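Local coordinates for protein extracellular ligand-binding receptor (Verminephrobacter eiseniae, PDB 4M88) that probably binds an amino acid or a similar small solute outside the cytoplasm and delivers it to an ABC transporter, at residues 133-138 / 226-231. Residues are numbered along the deposited sequence; the frame is centred on the assembly and turned at random.
Sequences VSHAQM and PLFVLS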
ATOM      1  N   VAL A 133     -11.538 -10.178   8.684  1.00 14.79           N
ATOM      2  CA  VAL A 133     -12.221 -11.363   9.180  1.00 15.38           C
ATOM      3  C   VAL A 133     -13.016 -11.056  10.455  1.00 17.18           C
ATOM      4  O   VAL A 133     -14.120 -11.579  10.646  1.00 20.17           O
ATOM      5  CB  VAL A 133     -11.258 -12.556   9.354  1.00 21.01           C
ATOM      6  CG1 VAL A 133     -12.019 -13.767   9.862  1.00 24.91           C
ATOM      7  CG2 VAL A 133     -10.623 -12.882   8.014  1.00 16.77           C
ATOM      8  N   SER A 134     -12.479 -10.186  11.304  1.00 17.04           N
ATOM      9  CA  SER A 134     -13.220  -9.705  12.473  1.00 17.69           C
ATOM     10  C   SER A 134     -14.498  -8.964  12.046  1.00 16.88           C
ATOM     11  O   SER A 134     -15.584  -9.161  12.614  1.00 18.35           O
ATOM     12  CB  SER A 134     -12.330  -8.773  13.299  1.00 25.45           C
ATOM     13  OG  SER A 134     -13.082  -8.097  14.293  1.00 35.41           O
ATOM     14  N   HIS A 135     -14.359  -8.110  11.040  1.00 16.86           N
ATOM     15  CA  HIS A 135     -15.472  -7.308  10.542  1.00 16.99           C
ATOM     16  C   HIS A 135     -16.547  -8.219   9.964  1.00 18.21           C
ATOM     17  O   HIS A 135     -17.739  -8.020  10.207  1.00 17.64           O
ATOM     18  CB  HIS A 135     -14.951  -6.330   9.489  1.00 23.80           C
ATOM     19  CG  HIS A 135     -16.013  -5.508   8.825  1.00 33.08           C
ATOM     20  ND1 HIS A 135     -16.543  -4.375   9.395  1.00 37.63           N
ATOM     21  CD2 HIS A 135     -16.611  -5.644   7.616  1.00 36.37           C
ATOM     22  CE1 HIS A 135     -17.443  -3.853   8.574  1.00 40.34           C
ATOM     23  NE2 HIS A 135     -17.502  -4.602   7.491  1.00 41.04           N
ATOM     24  N   ALA A 136     -16.128  -9.230   9.207  1.00 15.84           N
ATOM     25  CA  ALA A 136     -17.073 -10.167   8.602  1.00 19.59           C
ATOM     26  C   ALA A 136     -17.910 -10.846   9.675  1.00 19.96           C
ATOM     27  O   ALA A 136     -19.121 -11.019   9.522  1.00 18.74           O
ATOM     28  CB  ALA A 136     -16.338 -11.202   7.747  1.00 15.12           C
ATOM     29  N   GLN A 137     -17.278 -11.221  10.781  1.00 16.64           N
ATOM     30  CA  GLN A 137     -18.041 -11.793  11.879  1.00 23.84           C
ATOM     31  C   GLN A 137     -19.061 -10.839  12.488  1.00 19.93           C
ATOM     32  O   GLN A 137     -20.133 -11.261  12.900  1.00 22.46           O
ATOM     33  CB  GLN A 137     -17.120 -12.314  12.967  1.00 29.98           C
ATOM     34  CG  GLN A 137     -16.631 -13.692  12.669  1.00 38.26           C
ATOM     35  CD  GLN A 137     -16.326 -14.464  13.916  1.00 37.64           C
ATOM     36  OE1 GLN A 137     -15.645 -13.967  14.806  1.00 39.59           O
ATOM     37  NE2 GLN A 137     -16.842 -15.685  13.998  1.00 35.57           N
HETATM   38  N   MSE A 138     -18.727  -9.555  12.559  1.00 18.45           N
HETATM   39  CA  MSE A 138     -19.662  -8.578  13.102  1.00 19.46           C
HETATM   40  C   MSE A 138     -20.804  -8.306  12.121  1.00 21.90           C
HETATM   41  O   MSE A 138     -21.839  -7.763  12.502  1.00 23.00           O
HETATM   42  CB  MSE A 138     -18.929  -7.291  13.473  1.00 20.37           C
HETATM   43  CG  MSE A 138     -17.825  -7.527  14.482  1.00 31.64           C
HETATM   44 SE   MSE A 138     -17.092  -5.886  15.244  1.00 74.49          SE
HETATM   45  CE  MSE A 138     -16.248  -5.116  13.667  1.00 53.28           C
ATOM     46  N   PRO A 226     -21.490  -8.491   0.043  1.00 12.94           N
ATOM     47  CA  PRO A 226     -20.381  -7.576   0.347  1.00 13.75           C
ATOM     48  C   PRO A 226     -19.055  -8.142  -0.134  1.00 13.98           C
ATOM     49  O   PRO A 226     -18.804  -9.343   0.019  1.00 12.87           O
ATOM     50  CB  PRO A 226     -20.391  -7.525   1.882  1.00 17.07           C
ATOM     51  CG  PRO A 226     -21.826  -7.730   2.228  1.00 20.47           C
ATOM     52  CD  PRO A 226     -22.323  -8.747   1.237  1.00 16.44           C
ATOM     53  N   LEU A 227     -18.226  -7.280  -0.718  1.00  9.92           N
ATOM     54  CA  LEU A 227     -16.897  -7.664  -1.161  1.00  8.44           C
ATOM     55  C   LEU A 227     -15.929  -6.859  -0.309  1.00 11.54           C
ATOM     56  O   LEU A 227     -16.226  -5.715   0.067  1.00 13.48           O
ATOM     57  CB  LEU A 227     -16.711  -7.314  -2.639  1.00 13.83           C
ATOM     58  CG  LEU A 227     -17.801  -7.784  -3.601  1.00 14.24           C
ATOM     59  CD1 LEU A 227     -17.455  -7.324  -5.030  1.00 12.56           C
ATOM     60  CD2 LEU A 227     -17.972  -9.300  -3.558  1.00 15.45           C
ATOM     61  N   PHE A 228     -14.799  -7.453   0.042  1.00 10.35           N
ATOM     62  CA  PHE A 228     -13.824  -6.761   0.875  1.00  8.99           C
ATOM     63  C   PHE A 228     -12.484  -6.768   0.166  1.00 13.23           C
ATOM     64  O   PHE A 228     -12.086  -7.777  -0.425  1.00 15.17           O
ATOM     65  CB  PHE A 228     -13.668  -7.444   2.234  1.00 11.89           C
ATOM     66  CG  PHE A 228     -14.972  -7.753   2.911  1.00 17.81           C
ATOM     67  CD1 PHE A 228     -15.730  -6.742   3.473  1.00 22.84           C
ATOM     68  CD2 PHE A 228     -15.428  -9.061   2.992  1.00 24.60           C
ATOM     69  CE1 PHE A 228     -16.938  -7.030   4.102  1.00 24.27           C
ATOM     70  CE2 PHE A 228     -16.632  -9.357   3.617  1.00 25.58           C
ATOM     71  CZ  PHE A 228     -17.383  -8.338   4.169  1.00 22.10           C
ATOM     72  N   VAL A 229     -11.792  -5.639   0.209  1.00  9.41           N
ATOM     73  CA  VAL A 229     -10.492  -5.547  -0.435  1.00 11.09           C
ATOM     74  C   VAL A 229      -9.520  -4.852   0.491  1.00 13.96           C
ATOM     75  O   VAL A 229      -9.930  -4.128   1.400  1.00 13.33           O
ATOM     76  CB  VAL A 229     -10.559  -4.770  -1.771  1.00 14.22           C
ATOM     77  CG1 VAL A 229     -11.550  -5.419  -2.718  1.00 15.25           C
ATOM     78  CG2 VAL A 229     -10.924  -3.315  -1.524  1.00 14.45           C
ATOM     79  N   LEU A 230      -8.227  -5.074   0.263  1.00 13.63           N
ATOM     80  CA  LEU A 230      -7.192  -4.453   1.076  1.00 14.94           C
ATOM     81  C   LEU A 230      -6.805  -3.094   0.501  1.00 15.81           C
ATOM     82  O   LEU A 230      -7.415  -2.626  -0.464  1.00 19.35           O
ATOM     83  CB  LEU A 230      -5.969  -5.369   1.159  1.00 21.82           C
ATOM     84  CG  LEU A 230      -6.251  -6.790   1.649  1.00 21.18           C
ATOM     85  CD1 LEU A 230      -4.952  -7.596   1.750  1.00 22.46           C
ATOM     86  CD2 LEU A 230      -6.952  -6.749   2.988  1.00 24.79           C
ATOM     87  N   SER A 231      -5.784  -2.476   1.093  1.00 16.36           N
ATOM     88  CA  SER A 231      -5.401  -1.102   0.764  1.00 18.37           C
ATOM     89  C   SER A 231      -4.740  -0.932  -0.605  1.00 17.90           C
ATOM     90  O   SER A 231      -3.632  -0.399  -0.683  1.00 22.36           O
ATOM     91  CB  SER A 231      -4.443  -0.564   1.826  1.00 25.83           C
ATOM     92  OG  SER A 231      -5.106  -0.348   3.050  1.00 33.39           O
TER
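H135 on helix 125-138 and F228 on strand 227-229 form the closest approach between segments 133-138 and 226-231, with A136 as the third contributor. Their rings meet at one corner of each. CD2 of H135 lies 3.8 Å from CE1 of F228. The phenyl carbon sits at the edge of the imidazole, in its plane. The two planes are almost perpendicular, at 85°. The ring centres of H135 and F228 are 5.9 Å apart. The link is van der Waals contact between carbon atoms. No hydrogen bond joins the two segments, and the imidazole brings a carbon, not a nitrogen, to the phenyl ring.

Each side chain leaves its backbone toward the other segment. In H135, CG is anti to the backbone N (chi1 176°), which places CD2 at the phenyl ring. F228 has CG anti to its carbonyl carbon (chi1 -48°), which places CE1 at the imidazole edge. A136 adds a smaller area beside H135. A136 CB is 4.5 Å from CE2 of F228, a looser approach than that of H135.

F228 is buried and also touches I132, about one turn before H135 on helix 125-138. L230 extends the packing toward the start of that helix, against D125, E128 and I132. On the other side of the sheet, L227 and V229 pack on helix 208-220. The backbone of F228 hydrogen-bonds with V202 and V204 of the neighbouring parallel strand 201-205. The mixed sheet is thus covered by helices on both faces. This is the alpha/beta/alpha sandwich of one lobe of a periplasmic binding protein, here with helix 125-138 laid against a central strand.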